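Local coordinates for protein periplasmic beta-glucosidase (Pseudomonas aeruginosa, PDB 6R5T) that probably hydrolyses terminal, non-reducing beta-D-glucosyl residues with release of beta-D-glucose, as a family 3 glycoside hydrolase of the periplasm, at residues Ser9-Met14 with Asp316-Lys321; Leu350-Ala355 with Gln406-Tyr411; Ala505-Gly510 with Asn531-Leu536; Leu637-Thr642 with Val655-Gln660. The protein carries 1 engineered substitution. One frame throughout, in Å; residues are numbered along the deposited sequence.

The four contacts follow one another along the chain, each closing before the next opens. Contact 1 joins helices 2-12 and 307-323 in the TIM-barrel-like N-terminal part. Helix 352-362, the next helix, then carries contact 2, whose centre is about 42 Å from that of contact 1. Contacts 2 and 3 come within about 8 Å at their nearest atoms; contact 3 lies at the start of strand 534-537, next to the outermost strand 364-368 of the six-stranded mixed sheet. Contact 4 joins the two facing sheets of the fibronectin type III-like domain, about 38 Å from contact 3 between centres. None touches another: each serves its own part, barrel, C-terminal sheet domain or sandwich.

Contact 1 of 4, residues Ser9-Met14 with Asp316-Lys321; sequences SLMARM and DVLAAK
Leu318 reaches out from helix 307-323 and sets one methyl, CD1, among three side chains of the segment Ser9-Met14. In the TIM-barrel-like part of this family 3 glycoside hydrolase, helix 2-12 here packs on helix 307-323. The tight part is at Met11. Its CG lies 3.5 Å from Leu318 CD1, closer than usual for two carbons, and its SD is 4.0 Å from the same methyl. Leu318 CG stands anti to its own carbonyl carbon (chi1 -65°), with CD1 at the far end of an extended arm directed at the N-terminal helix. Met14, already past the helical turns, is buried; it runs antiparallel to the leucine side chain and also rests on Ile72, Leu70 and Cys314.

The other side of the segment is looser. Leu10 is partly exposed and meets the leucine at a more relaxed distance, CD2 to CD1 4.2 Å, while also leaning on Phe327. Ser9 and Ala12, on the solvent side, are exposed. Back on the buried side, Met14 SD lies 4.0 Å from Leu318 CD1, the methyl that Met11 also touches.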
loop_
_atom_site.group_PDB
_atom_site.type_symbol
_atom_site.label_atom_id
_atom_site.label_comp_id
_atom_site.label_asym_id
_atom_site.label_seq_id
_atom_site.Cartn_x
_atom_site.Cartn_y
_atom_site.Cartn_z
ATOM N N SER A 9 -2.342 17.508 47.514
ATOM C CA SER A 9 -3.192 18.234 48.482
ATOM C C SER A 9 -4.497 18.570 47.769
ATOM O O SER A 9 -5.586 18.347 48.338
ATOM C CB SER A 9 -2.516 19.465 49.031
ATOM O OG SER A 9 -3.440 20.326 49.724
ATOM N N LEU A 10 -4.413 19.066 46.530
ATOM C CA LEU A 10 -5.647 19.395 45.785
ATOM C C LEU A 10 -6.472 18.131 45.546
ATOM O O LEU A 10 -7.713 18.151 45.765
ATOM C CB LEU A 10 -5.319 20.110 44.476
ATOM C CG LEU A 10 -6.527 20.471 43.619
ATOM C CD1 LEU A 10 -7.551 21.289 44.373
ATOM C CD2 LEU A 10 -6.038 21.322 42.464
ATOM N N MET A 11 -5.863 17.033 45.091
ATOM C CA MET A 11 -6.642 15.802 44.804
ATOM C C MET A 11 -7.272 15.207 46.074
ATOM O O MET A 11 -8.317 14.620 45.937
ATOM C CB MET A 11 -5.751 14.775 44.110
ATOM C CG MET A 11 -5.542 15.246 42.699
ATOM S SD MET A 11 -4.680 14.076 41.687
ATOM C CE MET A 11 -5.842 12.713 41.622
ATOM N N ALA A 12 -6.652 15.394 47.236
ATOM C CA ALA A 12 -7.216 14.914 48.524
ATOM C C ALA A 12 -8.504 15.677 48.831
ATOM O O ALA A 12 -9.273 15.201 49.668
ATOM C CB ALA A 12 -6.201 15.035 49.665
ATOM N N ARG A 13 -8.745 16.824 48.212
ATOM C CA ARG A 13 -9.963 17.626 48.454
ATOM C C ARG A 13 -11.099 17.203 47.516
ATOM O O ARG A 13 -12.249 17.669 47.684
ATOM C CB ARG A 13 -9.672 19.112 48.241
ATOM C CG ARG A 13 -8.513 19.678 49.047
ATOM C CD ARG A 13 -8.324 21.167 48.800
ATOM N NE ARG A 13 -9.512 21.836 49.248
ATOM C CZ ARG A 13 -9.779 23.125 49.161
ATOM N NH1 ARG A 13 -8.890 23.940 48.638
ATOM N NH2 ARG A 13 -10.948 23.566 49.596
ATOM N N MET A 14 -10.778 16.467 46.441
ATOM C CA MET A 14 -11.715 16.333 45.307
ATOM C C MET A 14 -12.563 15.080 45.441
ATOM O O MET A 14 -12.053 14.004 45.719
ATOM C CB MET A 14 -10.938 16.305 43.979
ATOM C CG MET A 14 -10.290 17.619 43.720
ATOM S SD MET A 14 -9.106 17.517 42.314
ATOM C CE MET A 14 -10.291 17.463 40.961
ATOM N N ASP A 316 -2.789 13.936 35.808
ATOM C CA ASP A 316 -2.147 14.418 34.575
ATOM C C ASP A 316 -2.782 15.735 34.135
ATOM O O ASP A 316 -2.044 16.628 33.664
ATOM C CB ASP A 316 -2.191 13.329 33.500
ATOM C CG ASP A 316 -1.321 12.117 33.751
ATOM O OD1 ASP A 316 -0.496 12.176 34.683
ATOM O OD2 ASP A 316 -1.515 11.096 33.019
ATOM N N VAL A 317 -4.107 15.886 34.259
ATOM C CA VAL A 317 -4.739 17.161 33.873
ATOM C C VAL A 317 -4.231 18.277 34.805
ATOM O O VAL A 317 -3.880 19.365 34.324
ATOM C CB VAL A 317 -6.266 17.036 33.899
ATOM C CG1 VAL A 317 -6.910 18.396 33.685
ATOM C CG2 VAL A 317 -6.724 16.039 32.823
ATOM N N LEU A 318 -4.235 18.012 36.117
ATOM C CA LEU A 318 -3.860 19.043 37.101
ATOM C C LEU A 318 -2.402 19.417 36.901
ATOM O O LEU A 318 -2.076 20.608 36.984
ATOM C CB LEU A 318 -4.124 18.502 38.517
ATOM C CG LEU A 318 -5.590 18.237 38.863
ATOM C CD1 LEU A 318 -5.660 17.726 40.294
ATOM C CD2 LEU A 318 -6.472 19.451 38.664
ATOM N N ALA A 319 -1.574 18.456 36.587
ATOM C CA ALA A 319 -0.133 18.728 36.404
ATOM C C ALA A 319 0.067 19.597 35.156
ATOM O O ALA A 319 0.922 20.456 35.169
ATOM C CB ALA A 319 0.641 17.456 36.313
ATOM N N ALA A 320 -0.703 19.395 34.095
ATOM C CA ALA A 320 -0.600 20.262 32.908
ATOM C C ALA A 320 -0.989 21.694 33.263
ATOM O O ALA A 320 -0.307 22.654 32.858
ATOM C CB ALA A 320 -1.455 19.732 31.794
ATOM N N LYS A 321 -2.065 21.857 34.016
ATOM C CA LYS A 321 -2.507 23.211 34.405
ATOM C C LYS A 321 -1.451 23.868 35.300
ATOM O O LYS A 321 -1.253 25.083 35.166
ATOM C CB LYS A 321 -3.832 23.065 35.113
ATOM C CG LYS A 321 -4.945 22.622 34.181
ATOM C CD LYS A 321 -6.298 22.453 34.850
ATOM C CE LYS A 321 -7.367 22.125 33.838
ATOM N NZ LYS A 321 -8.729 22.112 34.409
#

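Contact 2 of 4, residues Leu350-Ala355 with Gln406-Tyr411; sequences LHRQAA and QAVTVY
The guanidinium of Arg352 turns its edge to the backbone carbonyl of Gln406, whose O lies only 1° out of the guanidinium plane. CA of Gln406 is also at that edge and in plane, while CG2 of Val408 approaches NH1 obliquely at 4.2 Å. The side-chain amide of Gln406 is turned 77° from the guanidinium. The grip is end-on, with two nitrogens on one oxygen: Arg352 NH2 donates to Gln406 O at 2.9 Å, on a lone pair in the carbonyl plane, and Arg352 NH1 donates to it at 3.1 Å from almost straight ahead of the C=O (169°). With both donors sharing one acceptor, neither N-H points quite straight at it, but the pair fixes the rotation of the group.

Arg352 opens helix 352-362, just after the N-cap residue His351, and the contact ties the start of this helix to the strip that leads into helix 410-418 of the C-terminal family 3 domain. The arm is extended from CG to NE. Glu544 at NH1 and Glu347 at NE balance its charge and help hold the group's orientation.

Beside this, Leu350 lays CD1 against the amide end of Gln406, 4.0 Å from OE1. That amide is held through NE2, which donates to the carbonyl O of Asn345.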
loop_
_atom_site.group_PDB
_atom_site.type_symbol
_atom_site.label_atom_id
_atom_site.label_comp_id
_atom_site.label_asym_id
_atom_site.label_seq_id
_atom_site.Cartn_x
_atom_site.Cartn_y
_atom_site.Cartn_z
ATOM N N LEU A 350 -0.545 41.273 13.625
ATOM C CA LEU A 350 0.054 40.260 12.706
ATOM C C LEU A 350 1.572 40.347 12.697
ATOM O O LEU A 350 2.212 41.287 13.291
ATOM C CB LEU A 350 -0.501 40.439 11.310
ATOM C CG LEU A 350 -1.993 40.216 11.126
ATOM C CD1 LEU A 350 -2.375 40.529 9.708
ATOM C CD2 LEU A 350 -2.422 38.788 11.457
ATOM N N HIS A 351 2.182 39.339 12.090
ATOM C CA HIS A 351 3.638 39.200 11.964
ATOM C C HIS A 351 3.949 38.942 10.496
ATOM O O HIS A 351 4.506 37.854 10.177
ATOM C CB HIS A 351 4.196 38.144 12.911
ATOM C CG HIS A 351 4.033 38.499 14.345
ATOM N ND1 HIS A 351 2.854 38.285 15.030
ATOM C CD2 HIS A 351 4.874 39.143 15.188
ATOM C CE1 HIS A 351 2.970 38.795 16.255
ATOM N NE2 HIS A 351 4.201 39.341 16.373
ATOM N N ARG A 352 3.631 39.917 9.639
ATOM C CA ARG A 352 3.762 39.690 8.178
ATOM C C ARG A 352 5.221 39.541 7.783
ATOM O O ARG A 352 5.474 38.766 6.866
ATOM C CB ARG A 352 3.084 40.773 7.354
ATOM C CG ARG A 352 1.574 40.802 7.490
ATOM C CD ARG A 352 1.000 41.860 6.614
ATOM N NE ARG A 352 -0.439 41.961 6.679
ATOM C CZ ARG A 352 -1.292 41.202 6.016
ATOM N NH1 ARG A 352 -0.834 40.252 5.226
ATOM N NH2 ARG A 352 -2.595 41.350 6.132
ATOM N N GLN A 353 6.159 40.279 8.382
ATOM C CA GLN A 353 7.558 40.131 7.960
ATOM C C GLN A 353 7.999 38.682 8.224
ATOM O O GLN A 353 8.646 38.106 7.347
ATOM C CB GLN A 353 8.502 41.084 8.692
ATOM C CG GLN A 353 9.934 40.882 8.221
ATOM C CD GLN A 353 10.996 41.694 8.928
ATOM O OE1 GLN A 353 12.167 41.696 8.525
ATOM N NE2 GLN A 353 10.608 42.355 10.005
ATOM N N ALA A 354 7.665 38.096 9.363
ATOM C CA ALA A 354 8.082 36.704 9.659
ATOM C C ALA A 354 7.409 35.771 8.646
ATOM O O ALA A 354 8.102 34.863 8.122
ATOM C CB ALA A 354 7.744 36.280 11.069
ATOM N N ALA A 355 6.135 35.983 8.340
ATOM C CA ALA A 355 5.425 35.050 7.418
ATOM C C ALA A 355 6.070 35.123 6.040
ATOM O O ALA A 355 6.204 34.081 5.382
ATOM C CB ALA A 355 3.960 35.373 7.323
ATOM N N GLN A 406 -7.138 38.783 4.741
ATOM C CA GLN A 406 -5.853 39.391 5.097
ATOM C C GLN A 406 -4.725 38.783 4.261
ATOM O O GLN A 406 -3.610 39.261 4.387
ATOM C CB GLN A 406 -5.586 39.242 6.594
ATOM C CG GLN A 406 -6.516 40.115 7.425
ATOM C CD GLN A 406 -6.275 40.003 8.907
ATOM O OE1 GLN A 406 -5.995 38.933 9.474
ATOM N NE2 GLN A 406 -6.299 41.159 9.552
ATOM N N ALA A 407 -5.022 37.715 3.509
ATOM C CA ALA A 407 -3.964 36.980 2.776
ATOM C C ALA A 407 -3.606 37.667 1.449
ATOM O O ALA A 407 -4.465 38.276 0.784
ATOM C CB ALA A 407 -4.387 35.553 2.570
ATOM N N VAL A 408 -2.345 37.497 1.049
ATOM C CA VAL A 408 -1.833 38.038 -0.229
ATOM C C VAL A 408 -1.904 36.938 -1.291
ATOM O O VAL A 408 -1.138 35.951 -1.172
ATOM C CB VAL A 408 -0.421 38.589 -0.069
ATOM C CG1 VAL A 408 0.065 39.192 -1.381
ATOM C CG2 VAL A 408 -0.301 39.571 1.080
ATOM N N THR A 409 -2.752 37.101 -2.280
ATOM C CA THR A 409 -2.814 36.162 -3.422
ATOM C C THR A 409 -1.567 36.245 -4.311
ATOM O O THR A 409 -0.779 37.189 -4.232
ATOM C CB THR A 409 -4.063 36.382 -4.271
ATOM O OG1 THR A 409 -3.877 37.639 -4.934
ATOM C CG2 THR A 409 -5.346 36.369 -3.463
ATOM N N VAL A 410 -1.384 35.231 -5.139
ATOM C CA VAL A 410 -0.273 35.276 -6.124
ATOM C C VAL A 410 -0.476 36.498 -7.014
ATOM O O VAL A 410 0.483 37.255 -7.183
ATOM C CB VAL A 410 -0.173 33.993 -6.943
ATOM C CG1 VAL A 410 0.840 34.162 -8.061
ATOM C CG2 VAL A 410 0.163 32.842 -6.028
ATOM N N TYR A 411 -1.692 36.719 -7.508
ATOM C CA TYR A 411 -1.958 37.925 -8.329
ATOM C C TYR A 411 -1.525 39.190 -7.586
ATOM O O TYR A 411 -0.820 40.052 -8.116
ATOM C CB TYR A 411 -3.419 37.979 -8.748
ATOM C CG TYR A 411 -3.676 39.194 -9.593
ATOM C CD1 TYR A 411 -3.971 40.409 -9.002
ATOM C CD2 TYR A 411 -3.554 39.123 -10.963
ATOM C CE1 TYR A 411 -4.198 41.534 -9.775
ATOM C CE2 TYR A 411 -3.776 40.239 -11.755
ATOM C CZ TYR A 411 -4.043 41.445 -11.144
ATOM O OH TYR A 411 -4.252 42.554 -11.906
#

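Contact 3 of 4, residues Ala505-Gly510 with Asn531-Leu536; sequences ALKATG and NADAIL
Lys507 crosses from helix 497-508 to the backbone of Asn531, the last residue of helix 526-531 before strand 534-537. The contact thus joins two helices on the sheet of the C-terminal family 3 domain, the second of them part of a beta-alpha-beta crossover: strand 513-518, helix 526-531, strand 534-537. In the first shell, Lys507 NZ donates to Asn531 O at 2.8 Å, in the carbonyl plane and on a lone pair. The aliphatic part of the lysine does its share: CE lies 3.7 Å from Asn531 OD1, and the two side chains cross at about a right angle. A single bend, at chi2 (62°), and the straight run beyond it carry NZ to the carbonyl.

One step out, a water accepts from Lys507 NZ at 2.9 Å and donates to Asp533 OD2 at 2.8 Å. It spans the gap between the two charged groups; Asp533 also forms a salt bridge with Arg369 through OD1, whose position is less sure.

Further out, Asp533 is positioned by the backbone N of Leu513, which bonds to its OD2, and Asn531 by its ND2 bond to Trp527 O; Trp527 also touches Lys507. Farther along the lysine's own segment, Leu506 O accepts from the backbone N of Thr509 and also from Thr509 OG1, the latter at 2.7 Å.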
loop_
_atom_site.group_PDB
_atom_site.type_symbol
_atom_site.label_atom_id
_atom_site.label_comp_id
_atom_site.label_asym_id
_atom_site.label_seq_id
_atom_site.Cartn_x
_atom_site.Cartn_y
_atom_site.Cartn_z
ATOM N N ALA A 505 -3.733 23.977 -23.444
ATOM C CA ALA A 505 -4.140 25.062 -24.378
ATOM C C ALA A 505 -3.184 26.235 -24.263
ATOM O O ALA A 505 -2.790 26.823 -25.299
ATOM C CB ALA A 505 -5.581 25.442 -24.104
ATOM N N LEU A 506 -2.736 26.587 -23.054
ATOM C CA LEU A 506 -1.783 27.704 -22.877
ATOM C C LEU A 506 -0.457 27.335 -23.553
ATOM O O LEU A 506 0.183 28.201 -24.167
ATOM C CB LEU A 506 -1.585 28.005 -21.391
ATOM C CG LEU A 506 -2.768 28.653 -20.694
ATOM C CD1 LEU A 506 -2.532 28.648 -19.198
ATOM C CD2 LEU A 506 -3.000 30.082 -21.177
ATOM N N LYS A 507 -0.015 26.089 -23.420
ATOM C CA LYS A 507 1.267 25.672 -24.029
ATOM C C LYS A 507 1.188 25.906 -25.540
ATOM O O LYS A 507 2.209 26.371 -26.126
ATOM C CB LYS A 507 1.483 24.190 -23.723
ATOM C CG LYS A 507 2.686 23.519 -24.382
ATOM C CD LYS A 507 3.990 24.108 -23.988
ATOM C CE LYS A 507 5.163 23.430 -24.698
ATOM N NZ LYS A 507 6.440 23.976 -24.194
ATOM N N ALA A 508 0.035 25.617 -26.120
ATOM C CA ALA A 508 -0.161 25.659 -27.598
ATOM C C ALA A 508 -0.093 27.109 -28.122
ATOM O O ALA A 508 0.124 27.320 -29.338
ATOM C CB ALA A 508 -1.446 24.977 -27.939
ATOM N N THR A 509 -0.100 28.111 -27.260
ATOM C CA THR A 509 0.059 29.539 -27.682
ATOM C C THR A 509 1.501 29.885 -28.027
ATOM O O THR A 509 1.740 30.958 -28.613
ATOM C CB THR A 509 -0.394 30.542 -26.620
ATOM O OG1 THR A 509 0.482 30.524 -25.471
ATOM C CG2 THR A 509 -1.847 30.329 -26.272
ATOM N N GLY A 510 2.447 29.087 -27.543
ATOM C CA GLY A 510 3.881 29.362 -27.689
ATOM C C GLY A 510 4.423 30.387 -26.719
ATOM O O GLY A 510 5.579 30.655 -26.818
ATOM N N ASN A 531 6.761 19.935 -20.490
ATOM C CA ASN A 531 6.213 21.020 -21.339
ATOM C C ASN A 531 6.341 22.405 -20.711
ATOM O O ASN A 531 6.368 23.416 -21.445
ATOM C CB ASN A 531 4.752 20.721 -21.657
ATOM C CG ASN A 531 4.647 19.582 -22.626
ATOM O OD1 ASN A 531 4.829 19.820 -23.820
ATOM N ND2 ASN A 531 4.413 18.357 -22.174
ATOM N N ALA A 532 6.214 22.544 -19.384
ATOM C CA ALA A 532 6.286 23.898 -18.801
ATOM C C ALA A 532 7.689 24.444 -19.014
ATOM O O ALA A 532 8.649 23.661 -19.048
ATOM C CB ALA A 532 5.957 23.919 -17.338
ATOM N N ASP A 533 7.846 25.751 -19.076
ATOM C CA ASP A 533 9.213 26.302 -19.181
ATOM C C ASP A 533 9.814 26.466 -17.790
ATOM O O ASP A 533 11.007 26.384 -17.668
ATOM C CB ASP A 533 9.202 27.608 -19.954
ATOM C CG ASP A 533 8.720 27.345 -21.378
ATOM O OD1 ASP A 533 9.338 26.492 -22.065
ATOM O OD2 ASP A 533 7.653 27.866 -21.760
ATOM N N ALA A 534 9.006 26.727 -16.753
ATOM C CA ALA A 534 9.537 26.750 -15.385
ATOM C C ALA A 534 8.430 26.276 -14.458
ATOM O O ALA A 534 7.236 26.427 -14.810
ATOM C CB ALA A 534 10.038 28.098 -14.947
ATOM N N ILE A 535 8.803 25.687 -13.335
ATOM C CA ILE A 535 7.810 25.155 -12.353
ATOM C C ILE A 535 8.290 25.505 -10.958
ATOM O O ILE A 535 9.412 25.154 -10.626
ATOM C CB ILE A 535 7.666 23.630 -12.455
ATOM C CG1 ILE A 535 7.259 23.151 -13.835
ATOM C CG2 ILE A 535 6.680 23.113 -11.406
ATOM C CD1 ILE A 535 7.293 21.673 -14.010
ATOM N N LEU A 536 7.455 26.208 -10.207
ATOM C CA LEU A 536 7.761 26.606 -8.824
ATOM C C LEU A 536 6.695 25.962 -7.934
ATOM O O LEU A 536 5.518 26.234 -8.077
ATOM C CB LEU A 536 7.751 28.121 -8.668
ATOM C CG LEU A 536 8.125 28.661 -7.299
ATOM C CD1 LEU A 536 9.603 28.313 -6.984
ATOM C CD2 LEU A 536 7.832 30.165 -7.195
HETATM O O HOH W 1 6.606 26.864 -24.100
#

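Contact 4 of 4, residues Leu637-Thr642 with Val655-Gln660; sequences LEARVT and VQLYLQ
Leu657 and Ala639 meet in the core of a beta sandwich, the fibronectin type III-like domain, where strand 651-660 of one sheet faces strand 636-645 of the other. The side chain of Leu657 starts at a CB directed at the opposite sheet. CG stands anti to the backbone N (chi1 -173°), which sends the branch on across the gap. At the tip, CD1 touches Ala639 CB at 3.9 Å. Phe691, on strand 686-694 beside 636-645, also packs on this leucine. Ala639 in turn is flanked by Leu624 and Leu626 of strand 619-626.

Two residues along each strand, a second pair repeats the contact. Val655 and Val641 both point inward and slide past each other in opposite directions, CG1 to CG1 at 4.2 Å. The contact is entirely apolar and buried, methyl against methyl. Asp661, which with Val663 binds a magnesium ion, follows this strand directly in sequence, its side chain about 12 Å from that of Leu657.

On the far faces of the two strands, side chains pair within their own strand. Tyr658 and Gln656 are buried, against Phe610 and Lys562 respectively, and Tyr658 OH donates to Gln656 OE1 at 2.6 Å. Glu638 and Arg640 are partly exposed; Arg640, which also bridges to Glu688, puts NH2 at 2.8 Å from Glu638 OE1, a salt bridge on the syn side of the carboxylate but 32° out of its plane.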
loop_
_atom_site.group_PDB
_atom_site.type_symbol
_atom_site.label_atom_id
_atom_site.label_comp_id
_atom_site.label_asym_id
_atom_site.label_seq_id
_atom_site.Cartn_x
_atom_site.Cartn_y
_atom_site.Cartn_z
ATOM N N LEU A 637 33.278 10.137 14.060
ATOM C CA LEU A 637 33.882 10.255 12.728
ATOM C C LEU A 637 33.454 11.622 12.190
ATOM O O LEU A 637 32.306 12.060 12.502
ATOM C CB LEU A 637 33.281 9.105 11.897
ATOM C CG LEU A 637 33.863 8.908 10.510
ATOM C CD1 LEU A 637 34.755 7.686 10.497
ATOM C CD2 LEU A 637 32.767 8.772 9.469
ATOM N N GLU A 638 34.323 12.257 11.410
ATOM C CA GLU A 638 33.943 13.458 10.610
ATOM C C GLU A 638 33.908 13.108 9.117
ATOM O O GLU A 638 34.833 12.459 8.601
ATOM C CB GLU A 638 34.896 14.617 10.903
ATOM C CG GLU A 638 34.800 15.124 12.332
ATOM C CD GLU A 638 35.796 16.228 12.647
ATOM O OE1 GLU A 638 36.724 16.447 11.825
ATOM O OE2 GLU A 638 35.615 16.888 13.691
ATOM N N ALA A 639 32.906 13.652 8.424
ATOM C CA ALA A 639 32.761 13.618 6.960
ATOM C C ALA A 639 32.849 15.061 6.505
ATOM O O ALA A 639 32.025 15.897 6.974
ATOM C CB ALA A 639 31.456 12.979 6.602
ATOM N N ARG A 640 33.848 15.352 5.678
ATOM C CA ARG A 640 34.071 16.733 5.238
ATOM C C ARG A 640 33.876 16.882 3.747
ATOM O O ARG A 640 34.359 16.058 2.937
ATOM C CB ARG A 640 35.481 17.202 5.598
ATOM C CG ARG A 640 35.673 17.418 7.085
ATOM C CD ARG A 640 37.039 18.026 7.395
ATOM N NE ARG A 640 37.202 18.023 8.846
ATOM C CZ ARG A 640 37.553 19.069 9.587
ATOM N NH1 ARG A 640 37.872 20.226 9.027
ATOM N NH2 ARG A 640 37.633 18.935 10.900
ATOM N N VAL A 641 33.240 17.992 3.395
ATOM C CA VAL A 641 33.085 18.376 1.991
ATOM C C VAL A 641 33.085 19.904 1.932
ATOM O O VAL A 641 32.608 20.530 2.891
ATOM C CB VAL A 641 31.810 17.739 1.432
ATOM C CG1 VAL A 641 30.546 18.370 2.024
ATOM C CG2 VAL A 641 31.822 17.710 -0.051
ATOM N N THR A 642 33.599 20.452 0.848
ATOM C CA THR A 642 33.522 21.908 0.609
ATOM C C THR A 642 32.414 22.164 -0.397
ATOM O O THR A 642 32.482 21.625 -1.524
ATOM C CB THR A 642 34.865 22.505 0.180
ATOM O OG1 THR A 642 35.728 22.209 1.282
ATOM C CG2 THR A 642 34.806 24.006 -0.024
ATOM N N VAL A 655 23.134 20.701 1.810
ATOM C CA VAL A 655 24.052 19.554 1.689
ATOM C C VAL A 655 23.515 18.437 2.559
ATOM O O VAL A 655 23.239 18.677 3.763
ATOM C CB VAL A 655 25.481 19.921 2.076
ATOM C CG1 VAL A 655 26.392 18.728 1.875
ATOM C CG2 VAL A 655 25.969 21.098 1.248
ATOM N N GLN A 656 23.280 17.284 1.951
ATOM C CA GLN A 656 22.618 16.159 2.637
ATOM C C GLN A 656 23.615 15.016 2.832
ATOM O O GLN A 656 24.351 14.720 1.896
ATOM C CB GLN A 656 21.428 15.688 1.796
ATOM C CG GLN A 656 20.431 16.823 1.614
ATOM C CD GLN A 656 19.656 16.747 0.320
ATOM O OE1 GLN A 656 19.162 15.669 -0.056
ATOM N NE2 GLN A 656 19.456 17.899 -0.323
ATOM N N LEU A 657 23.576 14.400 4.000
ATOM C CA LEU A 657 24.395 13.245 4.327
ATOM C C LEU A 657 23.479 12.055 4.537
ATOM O O LEU A 657 22.582 12.116 5.405
ATOM C CB LEU A 657 25.269 13.520 5.547
ATOM C CG LEU A 657 26.261 12.384 5.809
ATOM C CD1 LEU A 657 27.550 12.910 6.378
ATOM C CD2 LEU A 657 25.656 11.336 6.729
ATOM N N TYR A 658 23.787 10.966 3.851
ATOM C CA TYR A 658 23.032 9.709 3.972
ATOM C C TYR A 658 23.999 8.618 4.398
ATOM O O TYR A 658 25.182 8.643 4.022
ATOM C CB TYR A 658 22.340 9.322 2.658
ATOM C CG TYR A 658 21.398 10.387 2.159
ATOM C CD1 TYR A 658 21.833 11.417 1.356
ATOM C CD2 TYR A 658 20.049 10.344 2.480
ATOM C CE1 TYR A 658 20.951 12.396 0.888
ATOM C CE2 TYR A 658 19.169 11.311 2.032
ATOM C CZ TYR A 658 19.607 12.320 1.207
ATOM O OH TYR A 658 18.665 13.265 0.856
ATOM N N LEU A 659 23.466 7.638 5.112
ATOM C CA LEU A 659 24.244 6.430 5.467
ATOM C C LEU A 659 23.590 5.193 4.871
ATOM O O LEU A 659 22.353 5.100 4.883
ATOM C CB LEU A 659 24.280 6.272 6.990
ATOM C CG LEU A 659 25.266 7.173 7.715
ATOM C CD1 LEU A 659 25.325 6.827 9.183
ATOM C CD2 LEU A 659 26.652 7.067 7.121
ATOM N N GLN A 660 24.421 4.248 4.465
ATOM C CA GLN A 660 23.927 2.901 4.165
ATOM C C GLN A 660 24.716 1.909 5.026
ATOM O O GLN A 660 25.956 2.077 5.160
ATOM C CB GLN A 660 24.067 2.528 2.695
ATOM C CG GLN A 660 23.496 1.150 2.365
ATOM C CD GLN A 660 23.762 0.737 0.939
ATOM O OE1 GLN A 660 24.537 1.376 0.238
ATOM N NE2 GLN A 660 23.085 -0.327 0.483
#